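Local coordinates for protein endoglucanase (PDB 1VHO) that probably acts as a metal-dependent aminopeptidase of the M42 family, expected to bind two divalent metal cations in each subunit, at residues S33-E36 with P37-E41; S76-G80 with Q81-L85; V167-L171 with D172-S176; N257-Q260 with K261-I265; E321-A324 with R325-L329. All blocks are in the same frame, centred on the assembly; numbering follows the deposited sequence.

Contact 1. Residues S33-E36 with P37-E41; sequences SVIE and PFVDE
The phenyl ring of Phe38 meets Val34 at its edge and Pro37 on one face: Val34 O lies near the ring plane, 3.5 Å from Phe38 CD2, while Pro37 CB stands above the ring centre. The ring is put there by a first torsion that sets CG anti to the carbonyl carbon (chi1 -53°), turning it back toward Val34 of helix 25-35. Pro37 also closes on Val34, its CD 3.5 Å from Val34 O, and, having no amide hydrogen, it cannot continue the helical bonding. The backbone instead turns through Phe38 N, which donates to Ile35 O over 2.8 Å with an N-H...O angle of 156°; the donor sits above the carbonyl plane. On the apolar side, Ile35 CD1 touches Val39 CG1 at 4.2 Å, and both residues rest on Leu184 of helix 171-187. Two waters each donate to Glu36 O and Val39 O; the shorter bond of the first, to Glu36 O, is 2.7 Å. Beyond, Asp40 and Glu41 both face Tyr53, a classic beta bulge that leads into strand 41-44. The chemistry is that of a helix exit at the surface: a proline removes one donor, a tight backbone bond redirects the chain, water takes up the carbonyls of Glu36 and Val39, and the side chains of Ile35 and Val39 pack on the neighbouring helix.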
loop_
_atom_site.group_PDB
_atom_site.type_symbol
_atom_site.label_atom_id
_atom_site.label_comp_id
_atom_site.label_asym_id
_atom_site.label_seq_id
_atom_site.Cartn_x
_atom_site.Cartn_y
_atom_site.Cartn_z
ATOM N N SER A 33 -13.298 4.895 8.354
ATOM C CA SER A 33 -14.419 4.224 8.997
ATOM C C SER A 33 -14.061 2.971 9.760
ATOM O O SER A 33 -14.730 2.683 10.808
ATOM C CB SER A 33 -15.477 3.963 7.913
ATOM O OG SER A 33 -16.678 3.502 8.445
ATOM N N VAL A 34 -13.090 2.167 9.280
ATOM C CA VAL A 34 -12.800 0.949 10.029
ATOM C C VAL A 34 -11.929 1.298 11.253
ATOM O O VAL A 34 -11.979 0.494 12.209
ATOM C CB VAL A 34 -12.055 -0.065 9.130
ATOM C CG1 VAL A 34 -11.654 -1.319 9.877
ATOM C CG2 VAL A 34 -12.943 -0.434 7.933
ATOM N N ILE A 35 -11.141 2.344 11.229
ATOM C CA ILE A 35 -10.305 2.639 12.405
ATOM C C ILE A 35 -10.993 3.479 13.449
ATOM O O ILE A 35 -10.526 3.581 14.604
ATOM C CB ILE A 35 -8.949 3.284 12.053
ATOM C CG1 ILE A 35 -9.122 4.723 11.552
ATOM C CG2 ILE A 35 -8.241 2.374 11.069
ATOM C CD1 ILE A 35 -7.797 5.482 11.440
ATOM N N GLU A 36 -12.101 4.116 13.107
ATOM C CA GLU A 36 -12.852 4.950 14.040
ATOM C C GLU A 36 -13.089 4.405 15.426
ATOM O O GLU A 36 -12.928 5.099 16.433
ATOM C CB GLU A 36 -14.283 5.216 13.439
ATOM C CG GLU A 36 -14.315 6.478 12.681
ATOM C CD GLU A 36 -15.730 7.031 12.436
ATOM O OE1 GLU A 36 -16.704 6.249 12.433
ATOM O OE2 GLU A 36 -15.713 8.269 12.227
ATOM N N PRO A 37 -13.525 3.173 15.579
ATOM C CA PRO A 37 -13.778 2.606 16.898
ATOM C C PRO A 37 -12.507 2.363 17.722
ATOM O O PRO A 37 -12.590 1.986 18.902
ATOM C CB PRO A 37 -14.394 1.258 16.600
ATOM C CG PRO A 37 -14.892 1.357 15.174
ATOM C CD PRO A 37 -13.904 2.234 14.503
ATOM N N PHE A 38 -11.337 2.546 17.131
ATOM C CA PHE A 38 -10.070 2.228 17.782
ATOM C C PHE A 38 -9.132 3.384 17.963
ATOM O O PHE A 38 -7.940 3.205 18.341
ATOM C CB PHE A 38 -9.407 1.124 16.909
ATOM C CG PHE A 38 -10.316 -0.058 16.668
ATOM C CD1 PHE A 38 -10.784 -0.821 17.714
ATOM C CD2 PHE A 38 -10.678 -0.412 15.378
ATOM C CE1 PHE A 38 -11.595 -1.927 17.513
ATOM C CE2 PHE A 38 -11.503 -1.507 15.147
ATOM C CZ PHE A 38 -11.990 -2.254 16.222
ATOM N N VAL A 39 -9.532 4.595 17.598
ATOM C CA VAL A 39 -8.686 5.753 17.776
ATOM C C VAL A 39 -9.374 6.841 18.625
ATOM O O VAL A 39 -10.599 6.901 18.694
ATOM C CB VAL A 39 -8.246 6.428 16.460
ATOM C CG1 VAL A 39 -7.435 5.473 15.595
ATOM C CG2 VAL A 39 -9.411 6.981 15.631
ATOM N N ASP A 40 -8.542 7.685 19.239
ATOM C CA ASP A 40 -9.110 8.823 19.991
ATOM C C ASP A 40 -9.545 9.856 18.956
ATOM O O ASP A 40 -10.531 10.562 19.167
ATOM C CB ASP A 40 -8.057 9.414 20.939
ATOM C CG ASP A 40 -7.920 8.422 22.087
ATOM O OD1 ASP A 40 -6.922 7.719 22.193
ATOM O OD2 ASP A 40 -8.900 8.330 22.857
ATOM N N GLU A 41 -8.773 9.980 17.877
ATOM C CA GLU A 41 -9.124 10.896 16.806
ATOM C C GLU A 41 -8.439 10.522 15.496
ATOM O O GLU A 41 -7.488 9.731 15.482
ATOM C CB GLU A 41 -8.804 12.355 17.108
ATOM C CG GLU A 41 -7.434 12.645 17.639
ATOM C CD GLU A 41 -7.225 14.104 18.039
ATOM O OE1 GLU A 41 -7.467 14.449 19.213
ATOM O OE2 GLU A 41 -6.798 14.893 17.181
HETATM O O HOH W 1 -13.005 7.793 16.742
HETATM O O HOH W 2 -12.947 5.136 19.366
#

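Contact 2. Residues S76-G80 with Q81-L85; sequences SKVEG and QFARL
Strands 76-79 and 82-85 run antiparallel, their axes 4.7 Å apart at 169°, and a type II' turn from Glu79 to Phe82 joins them. Lys77 with Arg84 and Glu79 with Phe82 are hydrogen-bonded pairs, and Arg84 N reaches Lys77 O at 2.8 Å. Gly80, its phi positive (62°), takes the first corner of the turn. This is a beta hairpin of the six-stranded antiparallel sheet, with strand 137-139 beside strand 82-87. On the face carrying Lys77 and Arg84, the lysine bends at chi3 (63°) and lays CE over one face of the guanidinium, 3.3 Å above its plane. Lys77 NZ lies there too, 3.1 Å from Arg84 NH2, like charges probably offset by the salt bridges of Lys77 NZ to Glu79 OE1, 2.6 Å, and of Arg84 NH2 to Glu135. A leucine in place of Arg84 would probably leave Glu135 without its salt-bridge mate and the lysine chain without the flat group. On the other face Val78 CG2 touches Ala83 CB at 4.1 Å.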
loop_
_atom_site.group_PDB
_atom_site.type_symbol
_atom_site.label_atom_id
_atom_site.label_comp_id
_atom_site.label_asym_id
_atom_site.label_seq_id
_atom_site.Cartn_x
_atom_site.Cartn_y
_atom_site.Cartn_z
ATOM N N SER A 76 -5.013 9.903 -22.348
ATOM C CA SER A 76 -4.332 11.137 -22.773
ATOM C C SER A 76 -4.720 11.546 -24.180
ATOM O O SER A 76 -4.535 12.702 -24.551
ATOM C CB SER A 76 -2.818 10.883 -22.726
ATOM O OG SER A 76 -2.547 9.737 -23.505
ATOM N N LYS A 77 -5.262 10.618 -24.956
ATOM C CA LYS A 77 -5.596 10.931 -26.340
ATOM C C LYS A 77 -6.648 9.984 -26.873
ATOM O O LYS A 77 -6.615 8.788 -26.544
ATOM C CB LYS A 77 -4.282 10.755 -27.133
ATOM C CG LYS A 77 -4.363 10.974 -28.618
ATOM C CD LYS A 77 -2.968 11.009 -29.257
ATOM C CE LYS A 77 -2.268 9.675 -29.071
ATOM N NZ LYS A 77 -1.223 9.413 -30.102
ATOM N N VAL A 78 -7.613 10.555 -27.585
ATOM C CA VAL A 78 -8.657 9.739 -28.200
ATOM C C VAL A 78 -8.563 9.943 -29.717
ATOM O O VAL A 78 -8.931 11.023 -30.169
ATOM C CB VAL A 78 -10.052 10.060 -27.680
ATOM C CG1 VAL A 78 -11.141 9.467 -28.577
ATOM C CG2 VAL A 78 -10.234 9.539 -26.258
ATOM N N GLU A 79 -7.903 9.025 -30.438
ATOM C CA GLU A 79 -7.795 9.173 -31.887
ATOM C C GLU A 79 -8.397 7.982 -32.624
ATOM O O GLU A 79 -7.982 6.830 -32.482
ATOM C CB GLU A 79 -6.397 9.469 -32.375
ATOM C CG GLU A 79 -5.310 8.456 -32.130
ATOM C CD GLU A 79 -3.928 9.081 -32.064
ATOM O OE1 GLU A 79 -2.962 8.384 -31.672
ATOM O OE2 GLU A 79 -3.791 10.275 -32.409
ATOM N N GLY A 80 -9.374 8.300 -33.472
ATOM C CA GLY A 80 -10.050 7.223 -34.230
ATOM C C GLY A 80 -10.716 6.320 -33.185
ATOM O O GLY A 80 -11.287 6.797 -32.214
ATOM N N GLN A 81 -10.603 4.995 -33.369
ATOM C CA GLN A 81 -11.220 4.117 -32.376
ATOM C C GLN A 81 -10.271 3.773 -31.246
ATOM O O GLN A 81 -10.626 2.947 -30.392
ATOM C CB GLN A 81 -11.744 2.840 -33.050
ATOM C CG GLN A 81 -10.676 1.931 -33.565
ATOM C CD GLN A 81 -11.187 0.779 -34.412
ATOM O OE1 GLN A 81 -11.071 0.881 -35.632
ATOM N NE2 GLN A 81 -11.644 -0.338 -33.845
ATOM N N PHE A 82 -9.080 4.372 -31.160
ATOM C CA PHE A 82 -8.154 3.997 -30.100
ATOM C C PHE A 82 -7.877 5.080 -29.072
ATOM O O PHE A 82 -7.536 6.233 -29.379
ATOM C CB PHE A 82 -6.843 3.449 -30.679
ATOM C CG PHE A 82 -7.039 2.332 -31.675
ATOM C CD1 PHE A 82 -7.439 1.067 -31.275
ATOM C CD2 PHE A 82 -6.846 2.558 -33.041
ATOM C CE1 PHE A 82 -7.657 0.049 -32.175
ATOM C CE2 PHE A 82 -7.069 1.550 -33.952
ATOM C CZ PHE A 82 -7.464 0.280 -33.536
ATOM N N ALA A 83 -8.091 4.759 -27.793
ATOM C CA ALA A 83 -7.780 5.722 -26.720
ATOM C C ALA A 83 -6.416 5.321 -26.149
ATOM O O ALA A 83 -6.174 4.145 -25.787
ATOM C CB ALA A 83 -8.803 5.755 -25.623
ATOM N N ARG A 84 -5.529 6.299 -26.007
ATOM C CA ARG A 84 -4.211 6.030 -25.459
ATOM C C ARG A 84 -4.199 6.274 -23.935
ATOM O O ARG A 84 -4.828 7.230 -23.512
ATOM C CB ARG A 84 -3.165 6.991 -26.099
ATOM C CG ARG A 84 -1.842 6.881 -25.344
ATOM C CD ARG A 84 -0.823 7.879 -25.846
ATOM N NE ARG A 84 -0.160 7.406 -27.066
ATOM C CZ ARG A 84 0.537 8.231 -27.845
ATOM N NH1 ARG A 84 0.641 9.525 -27.525
ATOM N NH2 ARG A 84 1.106 7.756 -28.941
ATOM N N LEU A 85 -3.538 5.415 -23.172
ATOM C CA LEU A 85 -3.484 5.586 -21.724
ATOM C C LEU A 85 -2.046 5.868 -21.262
ATOM O O LEU A 85 -1.147 5.184 -21.753
ATOM C CB LEU A 85 -3.894 4.292 -20.992
ATOM C CG LEU A 85 -5.307 3.759 -21.267
ATOM C CD1 LEU A 85 -5.544 2.486 -20.436
ATOM C CD2 LEU A 85 -6.347 4.798 -20.910
HETATM O O HOH W 3 -4.333 6.783 -29.482
#

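Contact 3. Residues V167-L171 with D172-S176; sequences VGKAL and DNRAS
Ala170 and Arg174 meet where the chain enters helix 171-187. Arg174 folds back over the helix start: CG lies anti to its own carbonyl carbon (chi1 -58°), and a bend at chi2 (-72°) brings one face of the guanidinium under Ala170 CB, 4.0 Å from its plane and offset toward the rim. Arg174 CG comes within 3.2 Å of Ala170 O. That oxygen takes two backbone donors, Arg174 N at 2.9 Å in the carbonyl plane and Asn173 N at 3.1 Å from above it. Lys169 runs out extended to CE before turning at chi4, and its NZ approaches the guanidinium edge, 4.4 Å from Arg174 NH1. Glu70 forms salt bridges with both and so draws the two cations together; Lys169 NZ also pairs with Asp18, and Arg174 NE with Val68 O. Asn173 turns its amide to Asp69 O and Arg281. Asp172 CG sits between its backbone N and carbonyl carbon (chi1 52°), its carboxylate salt-bridged to Arg281. This is a helix N-terminus with Ala170 at the N-cap, at the predicted two-metal site of an M42 peptidase, where Asp172 is expected to bridge both metals beside His67 and His309.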
loop_
_atom_site.group_PDB
_atom_site.type_symbol
_atom_site.label_atom_id
_atom_site.label_comp_id
_atom_site.label_asym_id
_atom_site.label_seq_id
_atom_site.Cartn_x
_atom_site.Cartn_y
_atom_site.Cartn_z
ATOM N N VAL A 167 -5.031 -12.910 -2.812
ATOM C CA VAL A 167 -4.448 -12.499 -4.107
ATOM C C VAL A 167 -5.292 -11.325 -4.629
ATOM O O VAL A 167 -6.525 -11.375 -4.597
ATOM C CB VAL A 167 -4.523 -13.658 -5.120
ATOM C CG1 VAL A 167 -4.005 -13.207 -6.482
ATOM C CG2 VAL A 167 -3.664 -14.858 -4.659
ATOM N N GLY A 168 -4.617 -10.249 -5.058
ATOM C CA GLY A 168 -5.402 -9.104 -5.552
ATOM C C GLY A 168 -4.465 -7.945 -5.884
ATOM O O GLY A 168 -3.242 -8.043 -5.758
ATOM N N LYS A 169 -5.053 -6.945 -6.548
ATOM C CA LYS A 169 -4.250 -5.807 -6.971
ATOM C C LYS A 169 -3.849 -4.954 -5.762
ATOM O O LYS A 169 -4.567 -4.944 -4.745
ATOM C CB LYS A 169 -5.003 -4.882 -7.960
ATOM C CG LYS A 169 -6.341 -4.316 -7.336
ATOM C CD LYS A 169 -6.919 -3.323 -8.360
ATOM C CE LYS A 169 -8.255 -2.707 -7.903
ATOM N NZ LYS A 169 -8.112 -1.668 -6.859
ATOM N N ALA A 170 -2.839 -4.127 -5.988
ATOM C CA ALA A 170 -2.427 -3.127 -4.986
ATOM C C ALA A 170 -2.113 -3.590 -3.589
ATOM O O ALA A 170 -1.939 -2.714 -2.694
ATOM C CB ALA A 170 -3.534 -2.044 -4.874
ATOM N N LEU A 171 -1.807 -4.873 -3.385
ATOM C CA LEU A 171 -1.408 -5.290 -2.031
ATOM C C LEU A 171 -0.074 -4.748 -1.631
ATOM O O LEU A 171 0.246 -4.640 -0.438
ATOM C CB LEU A 171 -1.526 -6.826 -1.915
ATOM C CG LEU A 171 -2.943 -7.367 -1.978
ATOM C CD1 LEU A 171 -2.967 -8.870 -2.273
ATOM C CD2 LEU A 171 -3.725 -7.115 -0.688
ATOM N N ASP A 172 0.811 -4.333 -2.580
ATOM C CA ASP A 172 2.089 -3.768 -2.225
ATOM C C ASP A 172 1.924 -2.558 -1.301
ATOM O O ASP A 172 2.897 -2.185 -0.641
ATOM C CB ASP A 172 2.978 -3.480 -3.443
ATOM C CG ASP A 172 2.228 -2.646 -4.482
ATOM O OD1 ASP A 172 1.832 -1.518 -4.163
ATOM O OD2 ASP A 172 1.975 -3.145 -5.588
ATOM N N ASN A 173 0.759 -1.874 -1.322
ATOM C CA ASN A 173 0.520 -0.826 -0.345
ATOM C C ASN A 173 -0.646 -1.223 0.586
ATOM O O ASN A 173 -0.648 -0.970 1.796
ATOM C CB ASN A 173 0.121 0.511 -1.025
ATOM C CG ASN A 173 1.339 1.184 -1.636
ATOM O OD1 ASN A 173 2.464 0.950 -1.154
ATOM N ND2 ASN A 173 1.138 2.120 -2.564
ATOM N N ARG A 174 -1.670 -1.874 0.020
ATOM C CA ARG A 174 -2.876 -2.202 0.811
ATOM C C ARG A 174 -2.628 -3.237 1.921
ATOM O O ARG A 174 -3.282 -3.156 2.975
ATOM C CB ARG A 174 -4.042 -2.577 -0.063
ATOM C CG ARG A 174 -4.492 -1.514 -1.097
ATOM C CD ARG A 174 -5.206 -0.312 -0.445
ATOM N NE ARG A 174 -5.146 0.788 -1.417
ATOM C CZ ARG A 174 -5.751 0.856 -2.592
ATOM N NH1 ARG A 174 -6.570 -0.106 -3.033
ATOM N NH2 ARG A 174 -5.426 1.912 -3.385
ATOM N N ALA A 175 -1.661 -4.136 1.746
ATOM C CA ALA A 175 -1.401 -5.094 2.850
ATOM C C ALA A 175 -0.871 -4.317 4.044
ATOM O O ALA A 175 -1.275 -4.617 5.176
ATOM C CB ALA A 175 -0.371 -6.138 2.419
ATOM N N SER A 176 -0.048 -3.286 3.822
ATOM C CA SER A 176 0.480 -2.467 4.903
ATOM C C SER A 176 -0.612 -1.635 5.584
ATOM O O SER A 176 -0.596 -1.437 6.810
ATOM C CB SER A 176 1.569 -1.522 4.364
ATOM O OG SER A 176 2.698 -2.305 3.894
#

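Contact 4. Residues N257-Q260 with K261-I265; sequences NLVQ and KIIEI
Gln260 and Glu264, one turn apart on helix 256-268, are joined by their side chains: Gln260 NE2 donates to Glu264 OE2 over 2.9 Å at 163°. The acceptor lies close to the amide plane, whereas the N-H meets the carboxylate from above, the two planes being 58° apart. Gln260 reaches this position by bending at chi2 (61°), and Glu264 bends at its own chi2 in the opposite sense. The other end of the amide, OE1, accepts from Arg256, so both of its polar atoms are engaged. An alanine replacing Gln260 is likely to leave the Glu264 carboxylate without this donor and Arg256 without this acceptor. One turn earlier, Lys261 stretches back along the surface to Asn257, where NZ makes only a weak bond to OD1 at 3.5 Å. Main-chain bonds such as Ile263 N to Val259 O, 2.9 Å, carry the helix between these pairs. On the apolar flank Val259 CG1 touches Ile263 CD1 at 4.0 Å, and Leu258 CG lies 4.3 Å from Ile262 CD1. The helix is thus amphipathic, with amide and charged ends bonding on its more exposed side and Leu258, Val259 and Ile262 turned to strand 297-304, Ile262 also to helix 317-333.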
loop_
_atom_site.group_PDB
_atom_site.type_symbol
_atom_site.label_atom_id
_atom_site.label_comp_id
_atom_site.label_asym_id
_atom_site.label_seq_id
_atom_site.Cartn_x
_atom_site.Cartn_y
_atom_site.Cartn_z
ATOM N N ASN A 257 19.836 -0.156 16.860
ATOM C CA ASN A 257 19.517 -0.382 18.277
ATOM C C ASN A 257 18.005 -0.444 18.460
ATOM O O ASN A 257 17.495 -1.236 19.239
ATOM C CB ASN A 257 20.079 0.744 19.152
ATOM C CG ASN A 257 19.738 0.557 20.615
ATOM O OD1 ASN A 257 19.282 1.484 21.300
ATOM N ND2 ASN A 257 19.920 -0.655 21.137
ATOM N N LEU A 258 17.274 0.445 17.808
ATOM C CA LEU A 258 15.783 0.392 17.885
ATOM C C LEU A 258 15.327 -0.940 17.308
ATOM O O LEU A 258 14.525 -1.696 17.868
ATOM C CB LEU A 258 15.205 1.536 17.040
ATOM C CG LEU A 258 13.686 1.462 16.748
ATOM C CD1 LEU A 258 12.912 1.481 18.050
ATOM C CD2 LEU A 258 13.235 2.590 15.824
ATOM N N VAL A 259 15.986 -1.333 16.194
ATOM C CA VAL A 259 15.654 -2.613 15.570
ATOM C C VAL A 259 15.899 -3.755 16.545
ATOM O O VAL A 259 15.070 -4.653 16.704
ATOM C CB VAL A 259 16.427 -2.766 14.255
ATOM C CG1 VAL A 259 16.293 -4.167 13.654
ATOM C CG2 VAL A 259 15.922 -1.718 13.236
ATOM N N GLN A 260 17.048 -3.795 17.246
ATOM C CA GLN A 260 17.258 -4.899 18.210
ATOM C C GLN A 260 16.190 -4.904 19.293
ATOM O O GLN A 260 15.752 -5.974 19.704
ATOM C CB GLN A 260 18.669 -4.798 18.840
ATOM C CG GLN A 260 19.057 -6.098 19.552
ATOM C CD GLN A 260 19.086 -7.262 18.584
ATOM O OE1 GLN A 260 19.317 -7.051 17.395
ATOM N NE2 GLN A 260 18.879 -8.476 19.097
ATOM N N LYS A 261 15.760 -3.762 19.815
ATOM C CA LYS A 261 14.667 -3.754 20.802
ATOM C C LYS A 261 13.394 -4.376 20.224
ATOM O O LYS A 261 12.674 -5.106 20.928
ATOM C CB LYS A 261 14.363 -2.320 21.240
ATOM C CG LYS A 261 15.478 -1.769 22.175
ATOM C CD LYS A 261 15.285 -0.245 22.251
ATOM C CE LYS A 261 16.283 0.362 23.249
ATOM N NZ LYS A 261 16.337 1.848 23.082
ATOM N N ILE A 262 13.082 -4.097 18.946
ATOM C CA ILE A 262 11.884 -4.702 18.324
ATOM C C ILE A 262 12.042 -6.192 18.240
ATOM O O ILE A 262 11.147 -7.011 18.522
ATOM C CB ILE A 262 11.619 -4.081 16.928
ATOM C CG1 ILE A 262 11.281 -2.603 17.010
ATOM C CG2 ILE A 262 10.544 -4.878 16.194
ATOM C CD1 ILE A 262 11.250 -1.860 15.656
ATOM N N ILE A 263 13.263 -6.632 17.831
ATOM C CA ILE A 263 13.555 -8.070 17.754
ATOM C C ILE A 263 13.408 -8.745 19.102
ATOM O O ILE A 263 12.858 -9.854 19.205
ATOM C CB ILE A 263 14.995 -8.232 17.202
ATOM C CG1 ILE A 263 15.003 -7.884 15.698
ATOM C CG2 ILE A 263 15.582 -9.615 17.467
ATOM C CD1 ILE A 263 16.425 -7.870 15.119
ATOM N N GLU A 264 13.843 -8.096 20.183
ATOM C CA GLU A 264 13.703 -8.714 21.509
ATOM C C GLU A 264 12.235 -8.858 21.908
ATOM O O GLU A 264 11.882 -9.834 22.591
ATOM C CB GLU A 264 14.438 -7.949 22.606
ATOM C CG GLU A 264 15.937 -7.752 22.369
ATOM C CD GLU A 264 16.722 -9.044 22.264
ATOM O OE1 GLU A 264 16.244 -10.126 22.686
ATOM O OE2 GLU A 264 17.872 -8.997 21.732
ATOM N N ILE A 265 11.410 -7.901 21.491
ATOM C CA ILE A 265 9.960 -8.017 21.825
ATOM C C ILE A 265 9.388 -9.172 21.047
ATOM O O ILE A 265 8.624 -10.008 21.520
ATOM C CB ILE A 265 9.260 -6.694 21.488
ATOM C CG1 ILE A 265 9.658 -5.676 22.573
ATOM C CG2 ILE A 265 7.717 -6.870 21.496
ATOM C CD1 ILE A 265 9.449 -4.236 22.241
#

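Contact 5. Residues E321-A324 with R325-L329; sequences EELA and RLLSL. With SO4 (sulfate ion), chain D.
Helix 317-333, the last helix of the chain, packs between helices 171-187 and 256-268, and one of its turns carries a salt bridge between Glu322 and Arg325. The arginine grips the carboxylate side-on: NE donates to Glu322 OE1 at 2.8 Å and NH2 to Glu322 OE2 at 2.9 Å. Both bonds are nearly straight, 170° and 168°, and both oxygens lie close to the guanidinium plane; OE2 uses its syn lone pair, while OE1 is met on the syn side but tilted out of its plane. The Glu322 chain bends at chi2 (-71°) to run beside the arginine. At another edge Arg325 NH1 donates to a sulfate, probably from the crystallisation liquor, at 2.8 Å to O3; His269 binds the same ion, and its carbonyl accepts from Arg325 NH2. On the buried side Leu323 CD1 touches Leu327 CG at 4.0 Å, and both leucines reach Met226 of strand 222-229. Ser328 OG returns to Arg325 O at 2.8 Å, sharing that oxygen with Leu329 N. With all three guanidinium nitrogens engaged, its rotation is probably restricted and its charge balanced by Glu322, although the NH1 bond is to the sulfate and may be absent outside the crystal.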
loop_
_atom_site.group_PDB
_atom_site.type_symbol
_atom_site.label_atom_id
_atom_site.label_comp_id
_atom_site.label_asym_id
_atom_site.label_seq_id
_atom_site.Cartn_x
_atom_site.Cartn_y
_atom_site.Cartn_z
ATOM N N GLU A 321 -1.198 -10.202 10.206
ATOM C CA GLU A 321 -1.629 -10.171 11.602
ATOM C C GLU A 321 -0.466 -10.216 12.577
ATOM O O GLU A 321 -0.514 -9.540 13.594
ATOM C CB GLU A 321 -2.497 -11.408 11.924
ATOM C CG GLU A 321 -3.614 -11.639 10.958
ATOM C CD GLU A 321 -4.577 -12.731 11.441
ATOM O OE1 GLU A 321 -4.121 -13.882 11.601
ATOM O OE2 GLU A 321 -5.737 -12.353 11.633
ATOM N N GLU A 322 0.533 -11.092 12.315
ATOM C CA GLU A 322 1.682 -11.152 13.225
ATOM C C GLU A 322 2.444 -9.848 13.250
ATOM O O GLU A 322 2.901 -9.432 14.309
ATOM C CB GLU A 322 2.617 -12.339 12.917
ATOM C CG GLU A 322 1.949 -13.677 13.293
ATOM C CD GLU A 322 1.848 -13.848 14.808
ATOM O OE1 GLU A 322 0.821 -13.474 15.404
ATOM O OE2 GLU A 322 2.808 -14.295 15.458
ATOM N N LEU A 323 2.571 -9.142 12.105
ATOM C CA LEU A 323 3.229 -7.834 12.150
ATOM C C LEU A 323 2.429 -6.891 13.031
ATOM O O LEU A 323 2.962 -6.077 13.816
ATOM C CB LEU A 323 3.453 -7.284 10.725
ATOM C CG LEU A 323 4.132 -5.912 10.670
ATOM C CD1 LEU A 323 5.344 -5.859 11.625
ATOM C CD2 LEU A 323 4.595 -5.518 9.273
ATOM N N ALA A 324 1.076 -6.858 12.822
ATOM C CA ALA A 324 0.293 -5.939 13.658
ATOM C C ALA A 324 0.407 -6.323 15.160
ATOM O O ALA A 324 0.451 -5.439 16.001
ATOM C CB ALA A 324 -1.180 -6.062 13.237
ATOM N N ARG A 325 0.441 -7.613 15.452
ATOM C CA ARG A 325 0.593 -8.056 16.853
ATOM C C ARG A 325 1.904 -7.533 17.401
ATOM O O ARG A 325 1.986 -6.967 18.499
ATOM C CB ARG A 325 0.522 -9.612 16.936
ATOM C CG ARG A 325 0.554 -10.129 18.392
ATOM C CD ARG A 325 0.132 -11.589 18.466
ATOM N NE ARG A 325 1.159 -12.543 18.021
ATOM C CZ ARG A 325 2.115 -13.022 18.818
ATOM N NH1 ARG A 325 2.216 -12.662 20.111
ATOM N NH2 ARG A 325 2.997 -13.876 18.326
ATOM N N LEU A 326 3.000 -7.701 16.640
ATOM C CA LEU A 326 4.293 -7.177 17.075
ATOM C C LEU A 326 4.264 -5.685 17.261
ATOM O O LEU A 326 4.809 -5.166 18.259
ATOM C CB LEU A 326 5.347 -7.472 15.946
ATOM C CG LEU A 326 6.738 -6.899 16.228
ATOM C CD1 LEU A 326 7.260 -7.405 17.584
ATOM C CD2 LEU A 326 7.718 -7.321 15.108
ATOM N N LEU A 327 3.677 -4.909 16.327
ATOM C CA LEU A 327 3.672 -3.455 16.448
ATOM C C LEU A 327 2.853 -3.011 17.690
ATOM O O LEU A 327 3.249 -2.050 18.368
ATOM C CB LEU A 327 3.092 -2.696 15.235
ATOM C CG LEU A 327 3.849 -2.864 13.903
ATOM C CD1 LEU A 327 3.217 -1.980 12.810
ATOM C CD2 LEU A 327 5.306 -2.492 14.071
ATOM N N SER A 328 1.761 -3.699 17.955
ATOM C CA SER A 328 0.965 -3.384 19.162
ATOM C C SER A 328 1.865 -3.668 20.391
ATOM O O SER A 328 1.849 -2.868 21.342
ATOM C CB SER A 328 -0.339 -4.132 19.220
ATOM O OG SER A 328 -0.237 -5.548 19.445
ATOM N N LEU A 329 2.629 -4.731 20.416
ATOM C CA LEU A 329 3.537 -5.060 21.526
ATOM C C LEU A 329 4.656 -4.057 21.656
ATOM O O LEU A 329 5.104 -3.741 22.773
ATOM C CB LEU A 329 4.037 -6.504 21.417
ATOM C CG LEU A 329 2.930 -7.537 21.615
ATOM C CD1 LEU A 329 3.326 -8.923 21.100
ATOM C CD2 LEU A 329 2.552 -7.620 23.098
HETATM S S SO4 D . 0.879 -12.162 23.217
HETATM O O1 SO4 D . 0.217 -13.526 23.164
HETATM O O2 SO4 D . 2.342 -12.422 23.403
HETATM O O3 SO4 D . 0.578 -11.430 21.955
HETATM O O4 SO4 D . 0.333 -11.421 24.400
#

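In the fold
Contact 3 lies deepest, its centre about 6 Å from the centre of the chain and at the predicted metal site, whereas contact 1 is a surface turn and contact 2 sits farthest out, in the separate six-stranded sheet. Contact 5 is also buried, contact 4 only partly. Contacts 1, 3 and 5 share helix 171-187: contact 3 opens it, and contacts 1 and 5 pack against it. Contacts 4 and 5 touch directly, Ile265 CG2 lying 3.7 Å from Leu329 CB, which joins their two helices by aliphatic packing. The chemistry follows position: waters serve contact 1, paired ions contact 2, and buried charges with protein partners contact 3, while contacts 4 and 5 combine a polar flank with an apolar one.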